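Local coordinates for protein Serpin48 (Tenebrio molitor, PDB 3OZQ) that specifically inhibits the serine protease SPE, acting as a highly selective serpin in the innate immunity of this insect, at residues S248-S253 with P355-I360; T233-N238 with V244-K249; E122-S127 with A133-A138. All coordinates share one frame; numbering follows the deposited sequence.

Contact 1 of 3, residues S248-S253 with P355-I360; sequences SKIKRS and PFIFYI
The weakly hydrogen-bonded turn of helix at 250-253 lies over strand 356-360 without any backbone bond between them, and their nearest CA atoms, those of S253 and I357, are 8.5 Å apart. I357 points at the helix, and its extended chain carries CD1 outward until it meets CD1 of I250 at 3.7 Å. The two isoleucines cross obliquely and touch methyl to methyl. I250 reaches this point because its CG1 stands opposite the backbone N (chi1 -165°) and the chain then bends, so the end of the side chain comes closer than its root. Y23 of helix 10-29 packs against both isoleucines and extends the apolar patch. Further along the strand, Y359 also faces the helix. Its ring carbon CE1 lies 4.0 Å from S253 O, an oblique approach, while the ring of F254 meets it with the planes at about 45°. The phenol OH of Y359 donates to a water at 2.7 Å. That water is modelled only 2.4 Å from S253 O, too short for an ordinary hydrogen bond, so the bridge is doubtful in detail. The strand itself is held by backbone bonds from I357 to V235 and from Y359 to T233. With no direct hydrogen bond across it, the contact is mainly apolar packing: the methyls of I250 and I357 make its closest apolar touch, and S253 and Y359 contribute beside them.

Contact 2 of 3, residues T233-N238 with V244-K249; sequences TIVLSN and VSLESK
L246 of helix 243-248 drops onto V235 and S237 of strand 231-237 in a strand-turn-helix element that belongs, as in other serpins, to the part of the fold built on beta-sheet B. The leucine is extended beyond CB: CG stands opposite the carbonyl carbon (chi1 -68°) and chi2 is 175°, which sends CD1 straight to the strand. There CD1 sits 3.8 Å from S237 CB and 3.9 Å from S237 N. The same methyl meets V235 CG1 more loosely, at 4.1 Å, the two side chains crossing at a slant. S237 meets the leucine through CB, while its OG, lying between the backbone N and C, is bonded to Q239 O. A219 and L217 also touch L246, adding to the apolar surroundings of its buried tip. The helix closes with two side chains folded back on its own carbonyls. K249 NZ reaches S245 O at 3.1 Å, and V244 O takes two donors, S248 N at 2.8 Å and S248 OG at 3.2 Å, the hydroxyl standing 44° out of the carbonyl plane.

Contact 3 of 3, residues E122-S127 with A133-A138; sequences ENVDFS and AKLMNA
L135 sets its CG opposite the backbone N (chi1 -173°), and an unusual chi2 of -92°, away from the staggered positions, then brings CD1 to strand 122-124, where V124, with chi1 64°, offers CG2 to the helix. The two methyls meet at 3.9 Å as the side chains slide past one another in opposite directions. The same valine torsion turns CG1 the other way, over one face of the F126 ring, 3.2 Å above its plane and offset toward the rim. V124 is thus wedged between a leucine of the helix and a phenylalanine of its own segment. F126 in turn is met by M136: SD lies 4.2 Å from CE1, at the edge of the ring and near its plane, a Met-aromatic contact in which the side chains cross at about a right angle. In M136, CG lies opposite the carbonyl carbon and the chain runs on extended from CA to SD, which brings the sulfur to the ring edge; only the terminal CE turns aside. E122 comes from the opposite direction to L135, its OE1 4.1 Å from L135 CD1. That is mere proximity, for the carboxylate's polar partner is K96, which pairs with OE2. Beyond the strand, D125 OD1 accepts the backbone N of S127 at 2.7 Å, forming an Asx turn; S127 OG adds a weak bond to the same oxygen. This turn follows the strand as the chain heads into helix 129-143. Y98 of strand 90-100 also touches V124, L135 and M136, and V164 of strand 163-174 meets F126 and M136. A helix lying across the strands 90-100, 120-124 and 163-174 in this way is characteristic of the serpin fold, where helix F packs over beta-sheet A, with strand 120-124 at the sheet's edge.

Overall arrangement
Contact 3 comes first along the chain, followed by contact 2; contact 1 begins on S248 and K249, where contact 2 ends, and closes about a hundred residues later. Contacts 1 and 2 form one region: their centres are about 5 Å apart, their strands 356-362 and 231-237 are antiparallel neighbours, and helices 243-248 and 250-254 follow each other over that sheet. Contact 3 lies on the opposite side of the chain's centre, its own centre about 36 Å from that of contact 1 and about 40 Å from that of contact 2. In serpin terms, two contacts dress sheet B and the third dresses sheet A, whose strands 163-174 and 310-321 pair directly, consistent with an uninserted reactive loop.

Contact 1 of 3, residues S248-S253 with P355-I360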
loop_
_atom_site.group_PDB
_atom_site.type_symbol
_atom_site.label_atom_id
_atom_site.label_comp_id
_atom_site.label_asym_id
_atom_site.label_seq_id
_atom_site.Cartn_x
_atom_site.Cartn_y
_atom_site.Cartn_z
ATOM N N SER A 248 -2.307 9.764 16.759
ATOM C CA SER A 248 -3.005 9.291 17.941
ATOM C C SER A 248 -4.481 9.174 17.600
ATOM O O SER A 248 -5.221 8.426 18.249
ATOM C CB SER A 248 -2.783 10.233 19.121
ATOM O OG SER A 248 -1.424 10.208 19.531
ATOM N N LYS A 249 -4.892 9.896 16.561
ATOM C CA LYS A 249 -6.256 9.810 16.036
ATOM C C LYS A 249 -6.274 9.297 14.591
ATOM O O LYS A 249 -7.077 9.752 13.766
ATOM C CB LYS A 249 -6.940 11.179 16.107
ATOM C CG LYS A 249 -6.879 11.824 17.481
ATOM C CD LYS A 249 -7.129 13.320 17.418
ATOM C CE LYS A 249 -6.651 13.988 18.704
ATOM N NZ LYS A 249 -5.232 13.620 19.009
ATOM N N ILE A 250 -5.404 8.330 14.300
ATOM C CA ILE A 250 -5.181 7.862 12.933
ATOM C C ILE A 250 -6.450 7.419 12.210
ATOM O O ILE A 250 -6.567 7.541 10.987
ATOM C CB ILE A 250 -4.163 6.707 12.900
ATOM C CG1 ILE A 250 -3.668 6.498 11.470
ATOM C CG2 ILE A 250 -4.768 5.435 13.487
ATOM C CD1 ILE A 250 -3.080 7.755 10.851
ATOM N N LYS A 251 -7.399 6.901 12.975
ATOM C CA LYS A 251 -8.662 6.425 12.428
ATOM C C LYS A 251 -9.410 7.569 11.740
ATOM O O LYS A 251 -9.861 7.451 10.597
ATOM C CB LYS A 251 -9.527 5.844 13.551
ATOM C CG LYS A 251 -8.777 4.957 14.560
ATOM C CD LYS A 251 -7.688 5.715 15.350
ATOM C CE LYS A 251 -8.266 6.737 16.316
ATOM N NZ LYS A 251 -8.872 7.913 15.618
ATOM N N ARG A 252 -9.535 8.683 12.447
ATOM C CA ARG A 252 -10.250 9.839 11.917
ATOM C C ARG A 252 -9.599 10.362 10.635
ATOM O O ARG A 252 -10.284 10.797 9.714
ATOM C CB ARG A 252 -10.333 10.951 12.963
ATOM C CG ARG A 252 -11.442 10.770 13.991
ATOM C CD ARG A 252 -11.290 9.466 14.760
ATOM N NE ARG A 252 -12.255 9.358 15.854
ATOM C CZ ARG A 252 -11.990 9.677 17.119
ATOM N NH1 ARG A 252 -10.786 10.121 17.455
ATOM N NH2 ARG A 252 -12.930 9.549 18.048
ATOM N N SER A 253 -8.275 10.292 10.571
ATOM C CA SER A 253 -7.549 10.868 9.443
ATOM C C SER A 253 -7.837 10.185 8.101
ATOM O O SER A 253 -7.666 10.792 7.047
ATOM C CB SER A 253 -6.045 10.880 9.730
ATOM O OG SER A 253 -5.781 11.482 10.984
ATOM N N PRO A 355 5.615 17.971 8.273
ATOM C CA PRO A 355 5.260 16.548 8.120
ATOM C C PRO A 355 3.766 16.284 7.928
ATOM O O PRO A 355 2.928 16.927 8.560
ATOM C CB PRO A 355 5.754 15.930 9.422
ATOM C CG PRO A 355 6.922 16.772 9.794
ATOM C CD PRO A 355 6.513 18.179 9.423
ATOM N N PHE A 356 3.448 15.339 7.050
ATOM C CA PHE A 356 2.070 15.080 6.655
ATOM C C PHE A 356 1.821 13.597 6.368
ATOM O O PHE A 356 2.750 12.848 6.102
ATOM C CB PHE A 356 1.724 15.887 5.414
ATOM C CG PHE A 356 2.608 15.606 4.229
ATOM C CD1 PHE A 356 2.195 14.748 3.228
ATOM C CD2 PHE A 356 3.842 16.214 4.106
ATOM C CE1 PHE A 356 3.002 14.500 2.130
ATOM C CE2 PHE A 356 4.654 15.969 3.008
ATOM C CZ PHE A 356 4.238 15.111 2.024
ATOM N N ILE A 357 0.549 13.207 6.414
ATOM C CA ILE A 357 0.100 11.890 5.989
ATOM C C ILE A 357 -0.453 12.045 4.575
ATOM O O ILE A 357 -0.984 13.095 4.233
ATOM C CB ILE A 357 -1.016 11.388 6.934
ATOM C CG1 ILE A 357 -0.460 11.127 8.334
ATOM C CG2 ILE A 357 -1.734 10.163 6.369
ATOM C CD1 ILE A 357 -1.539 10.762 9.351
ATOM N N PHE A 358 -0.321 11.011 3.750
ATOM C CA PHE A 358 -0.928 11.008 2.426
ATOM C C PHE A 358 -1.504 9.632 2.123
ATOM O O PHE A 358 -1.125 8.636 2.740
ATOM C CB PHE A 358 0.091 11.346 1.347
ATOM C CG PHE A 358 1.186 10.341 1.238
ATOM C CD1 PHE A 358 1.024 9.190 0.478
ATOM C CD2 PHE A 358 2.369 10.515 1.935
ATOM C CE1 PHE A 358 2.038 8.246 0.389
ATOM C CE2 PHE A 358 3.377 9.582 1.847
ATOM C CZ PHE A 358 3.208 8.433 1.082
ATOM N N TYR A 359 -2.417 9.579 1.162
ATOM C CA TYR A 359 -2.932 8.299 0.720
ATOM C C TYR A 359 -3.505 8.387 -0.676
ATOM O O TYR A 359 -4.050 9.415 -1.072
ATOM C CB TYR A 359 -3.936 7.696 1.722
ATOM C CG TYR A 359 -5.227 8.475 1.944
ATOM C CD1 TYR A 359 -5.390 9.280 3.067
ATOM C CD2 TYR A 359 -6.298 8.355 1.063
ATOM C CE1 TYR A 359 -6.571 9.974 3.292
ATOM C CE2 TYR A 359 -7.490 9.057 1.276
ATOM C CZ TYR A 359 -7.610 9.858 2.396
ATOM O OH TYR A 359 -8.777 10.546 2.630
ATOM N N ILE A 360 -3.350 7.300 -1.422
ATOM C CA ILE A 360 -3.842 7.228 -2.783
ATOM C C ILE A 360 -5.142 6.419 -2.778
ATOM O O ILE A 360 -5.189 5.315 -2.218
ATOM C CB ILE A 360 -2.811 6.547 -3.703
ATOM C CG1 ILE A 360 -1.584 7.451 -3.903
ATOM C CG2 ILE A 360 -3.413 6.231 -5.056
ATOM C CD1 ILE A 360 -0.634 6.910 -4.909
HETATM O O HOH W 1 -9.170 11.285 5.193
#

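Contact 2 of 3, residues T233-N238 with V244-K249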
loop_
_atom_site.group_PDB
_atom_site.type_symbol
_atom_site.label_atom_id
_atom_site.label_comp_id
_atom_site.label_asym_id
_atom_site.label_seq_id
_atom_site.Cartn_x
_atom_site.Cartn_y
_atom_site.Cartn_z
ATOM N N THR A 233 -4.441 12.152 -1.545
ATOM C CA THR A 233 -4.969 12.996 -0.479
ATOM C C THR A 233 -3.889 13.295 0.567
ATOM O O THR A 233 -3.294 12.370 1.123
ATOM C CB THR A 233 -6.171 12.318 0.239
ATOM O OG1 THR A 233 -7.285 12.192 -0.662
ATOM C CG2 THR A 233 -6.596 13.116 1.463
ATOM N N ILE A 234 -3.650 14.586 0.826
ATOM C CA ILE A 234 -2.720 15.017 1.870
ATOM C C ILE A 234 -3.524 15.402 3.099
ATOM O O ILE A 234 -4.527 16.105 2.988
ATOM C CB ILE A 234 -1.913 16.276 1.432
ATOM C CG1 ILE A 234 -1.322 16.088 0.032
ATOM C CG2 ILE A 234 -0.851 16.639 2.458
ATOM C CD1 ILE A 234 -0.451 14.882 -0.083
ATOM N N VAL A 235 -3.100 14.930 4.261
ATOM C CA VAL A 235 -3.679 15.352 5.525
ATOM C C VAL A 235 -2.633 16.177 6.262
ATOM O O VAL A 235 -1.612 15.654 6.717
ATOM C CB VAL A 235 -4.125 14.168 6.397
ATOM C CG1 VAL A 235 -4.776 14.678 7.679
ATOM C CG2 VAL A 235 -5.089 13.265 5.628
ATOM N N LEU A 236 -2.904 17.478 6.361
ATOM C CA LEU A 236 -1.939 18.456 6.833
ATOM C C LEU A 236 -2.378 19.076 8.154
ATOM O O LEU A 236 -3.373 19.782 8.202
ATOM C CB LEU A 236 -1.807 19.549 5.783
ATOM C CG LEU A 236 -0.784 20.644 6.046
ATOM C CD1 LEU A 236 0.616 20.035 6.130
ATOM C CD2 LEU A 236 -0.864 21.708 4.955
ATOM N N SER A 237 -1.645 18.807 9.229
ATOM C CA SER A 237 -1.996 19.404 10.511
ATOM C C SER A 237 -1.806 20.919 10.467
ATOM O O SER A 237 -0.897 21.431 9.799
ATOM C CB SER A 237 -1.198 18.788 11.654
ATOM O OG SER A 237 0.191 19.043 11.528
ATOM N N ASN A 238 -2.680 21.635 11.170
ATOM C CA ASN A 238 -2.610 23.095 11.208
ATOM C C ASN A 238 -1.347 23.589 11.899
ATOM O O ASN A 238 -0.817 24.642 11.559
ATOM C CB ASN A 238 -3.866 23.695 11.851
ATOM C CG ASN A 238 -5.045 23.737 10.893
ATOM O OD1 ASN A 238 -4.872 23.955 9.689
ATOM N ND2 ASN A 238 -6.252 23.523 11.419
ATOM N N VAL A 244 2.049 13.619 15.172
ATOM C CA VAL A 244 1.795 12.630 16.215
ATOM C C VAL A 244 0.344 12.699 16.674
ATOM O O VAL A 244 -0.313 11.671 16.857
ATOM C CB VAL A 244 2.725 12.830 17.421
ATOM C CG1 VAL A 244 4.070 12.166 17.170
ATOM C CG2 VAL A 244 2.895 14.314 17.708
ATOM N N SER A 245 -0.147 13.919 16.852
ATOM C CA SER A 245 -1.536 14.141 17.225
ATOM C C SER A 245 -2.461 13.447 16.238
ATOM O O SER A 245 -3.419 12.785 16.634
ATOM C CB SER A 245 -1.855 15.642 17.254
ATOM O OG SER A 245 -0.781 16.388 17.810
ATOM N N LEU A 246 -2.179 13.614 14.951
ATOM C CA LEU A 246 -3.011 13.016 13.911
ATOM C C LEU A 246 -2.914 11.507 13.962
ATOM O O LEU A 246 -3.845 10.803 13.579
ATOM C CB LEU A 246 -2.584 13.497 12.525
ATOM C CG LEU A 246 -2.804 14.961 12.160
ATOM C CD1 LEU A 246 -2.206 15.239 10.788
ATOM C CD2 LEU A 246 -4.295 15.305 12.179
ATOM N N GLU A 247 -1.774 11.018 14.437
ATOM C CA GLU A 247 -1.515 9.588 14.478
ATOM C C GLU A 247 -2.113 8.956 15.726
ATOM O O GLU A 247 -2.409 7.766 15.751
ATOM C CB GLU A 247 -0.017 9.321 14.377
ATOM C CG GLU A 247 0.555 9.813 13.062
ATOM C CD GLU A 247 2.043 9.578 12.928
ATOM O OE1 GLU A 247 2.763 9.607 13.950
ATOM O OE2 GLU A 247 2.493 9.367 11.781
ATOM N N SER A 248 -2.307 9.764 16.759
ATOM C CA SER A 248 -3.005 9.291 17.941
ATOM C C SER A 248 -4.481 9.174 17.600
ATOM O O SER A 248 -5.221 8.426 18.249
ATOM C CB SER A 248 -2.783 10.233 19.121
ATOM O OG SER A 248 -1.424 10.208 19.531
ATOM N N LYS A 249 -4.892 9.896 16.561
ATOM C CA LYS A 249 -6.256 9.810 16.036
ATOM C C LYS A 249 -6.274 9.297 14.591
ATOM O O LYS A 249 -7.077 9.752 13.766
ATOM C CB LYS A 249 -6.940 11.179 16.107
ATOM C CG LYS A 249 -6.879 11.824 17.481
ATOM C CD LYS A 249 -7.129 13.320 17.418
ATOM C CE LYS A 249 -6.651 13.988 18.704
ATOM N NZ LYS A 249 -5.232 13.620 19.009
#

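Contact 3 of 3, residues E122-S127 with A133-A138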
loop_
_atom_site.group_PDB
_atom_site.type_symbol
_atom_site.label_atom_id
_atom_site.label_comp_id
_atom_site.label_asym_id
_atom_site.label_seq_id
_atom_site.Cartn_x
_atom_site.Cartn_y
_atom_site.Cartn_z
ATOM N N GLU A 122 4.495 -21.013 -6.423
ATOM C CA GLU A 122 5.612 -21.734 -7.016
ATOM C C GLU A 122 6.430 -22.405 -5.919
ATOM O O GLU A 122 6.547 -21.869 -4.811
ATOM C CB GLU A 122 6.459 -20.745 -7.827
ATOM C CG GLU A 122 7.762 -21.272 -8.385
ATOM C CD GLU A 122 8.328 -20.361 -9.465
ATOM O OE1 GLU A 122 9.571 -20.160 -9.510
ATOM O OE2 GLU A 122 7.524 -19.851 -10.282
ATOM N N ASN A 123 6.955 -23.600 -6.214
ATOM C CA ASN A 123 7.849 -24.304 -5.297
ATOM C C ASN A 123 9.258 -23.786 -5.431
ATOM O O ASN A 123 9.700 -23.455 -6.530
ATOM C CB ASN A 123 7.856 -25.825 -5.554
ATOM C CG ASN A 123 6.715 -26.537 -4.866
ATOM O OD1 ASN A 123 6.694 -26.662 -3.645
ATOM N ND2 ASN A 123 5.752 -27.008 -5.650
ATOM N N VAL A 124 9.975 -23.728 -4.315
ATOM C CA VAL A 124 11.349 -23.255 -4.330
ATOM C C VAL A 124 12.088 -23.934 -3.199
ATOM O O VAL A 124 11.509 -24.192 -2.145
ATOM C CB VAL A 124 11.442 -21.698 -4.177
ATOM C CG1 VAL A 124 10.906 -21.250 -2.824
ATOM C CG2 VAL A 124 12.876 -21.217 -4.363
ATOM N N ASP A 125 13.360 -24.242 -3.429
ATOM C CA ASP A 125 14.191 -24.834 -2.393
ATOM C C ASP A 125 14.805 -23.756 -1.516
ATOM O O ASP A 125 15.709 -23.043 -1.949
ATOM C CB ASP A 125 15.310 -25.672 -3.011
ATOM C CG ASP A 125 16.059 -26.495 -1.971
ATOM O OD1 ASP A 125 15.846 -26.263 -0.761
ATOM O OD2 ASP A 125 16.860 -27.372 -2.362
ATOM N N PHE A 126 14.329 -23.649 -0.280
ATOM C CA PHE A 126 14.867 -22.654 0.648
ATOM C C PHE A 126 16.182 -23.114 1.299
ATOM O O PHE A 126 16.822 -22.348 2.021
ATOM C CB PHE A 126 13.841 -22.289 1.730
ATOM C CG PHE A 126 12.542 -21.708 1.193
ATOM C CD1 PHE A 126 12.473 -20.397 0.749
ATOM C CD2 PHE A 126 11.391 -22.472 1.169
ATOM C CE1 PHE A 126 11.277 -19.866 0.269
ATOM C CE2 PHE A 126 10.192 -21.946 0.696
ATOM C CZ PHE A 126 10.133 -20.655 0.253
ATOM N N SER A 127 16.576 -24.364 1.048
ATOM C CA SER A 127 17.822 -24.902 1.604
ATOM C C SER A 127 18.982 -23.965 1.322
ATOM O O SER A 127 19.644 -23.481 2.243
ATOM C CB SER A 127 18.149 -26.281 1.015
ATOM O OG SER A 127 17.226 -27.261 1.439
ATOM N N ALA A 133 16.642 -16.625 -2.262
ATOM C CA ALA A 133 16.554 -15.167 -2.266
ATOM C C ALA A 133 16.737 -14.558 -3.658
ATOM O O ALA A 133 15.902 -13.778 -4.117
ATOM C CB ALA A 133 17.560 -14.583 -1.303
ATOM N N LYS A 134 17.828 -14.909 -4.331
ATOM C CA LYS A 134 18.077 -14.380 -5.672
ATOM C C LYS A 134 16.946 -14.719 -6.650
ATOM O O LYS A 134 16.520 -13.891 -7.447
ATOM C CB LYS A 134 19.419 -14.888 -6.220
ATOM C CG LYS A 134 19.790 -14.237 -7.541
ATOM C CD LYS A 134 21.207 -14.561 -7.980
ATOM C CE LYS A 134 21.644 -13.638 -9.119
ATOM N NZ LYS A 134 21.885 -12.234 -8.660
ATOM N N LEU A 135 16.461 -15.945 -6.570
ATOM C CA LEU A 135 15.424 -16.440 -7.464
ATOM C C LEU A 135 14.158 -15.606 -7.289
ATOM O O LEU A 135 13.585 -15.117 -8.263
ATOM C CB LEU A 135 15.148 -17.917 -7.154
ATOM C CG LEU A 135 14.224 -18.817 -7.984
ATOM C CD1 LEU A 135 12.795 -18.798 -7.448
ATOM C CD2 LEU A 135 14.276 -18.462 -9.466
ATOM N N MET A 136 13.737 -15.450 -6.039
ATOM C CA MET A 136 12.540 -14.680 -5.723
ATOM C C MET A 136 12.723 -13.222 -6.134
ATOM O O MET A 136 11.855 -12.648 -6.774
ATOM C CB MET A 136 12.206 -14.795 -4.236
ATOM C CG MET A 136 11.841 -16.205 -3.821
ATOM S SD MET A 136 11.619 -16.427 -2.047
ATOM C CE MET A 136 10.153 -15.479 -1.765
ATOM N N ASN A 137 13.870 -12.640 -5.796
ATOM C CA ASN A 137 14.144 -11.249 -6.154
ATOM C C ASN A 137 14.217 -11.007 -7.651
ATOM O O ASN A 137 13.844 -9.941 -8.128
ATOM C CB ASN A 137 15.435 -10.760 -5.490
ATOM C CG ASN A 137 15.316 -10.698 -3.985
ATOM O OD1 ASN A 137 14.207 -10.721 -3.442
ATOM N ND2 ASN A 137 16.451 -10.620 -3.299
ATOM N N ALA A 138 14.719 -11.991 -8.392
ATOM C CA ALA A 138 14.888 -11.816 -9.829
ATOM C C ALA A 138 13.511 -11.819 -10.469
ATOM O O ALA A 138 13.254 -11.066 -11.412
ATOM C CB ALA A 138 15.770 -12.918 -10.420
#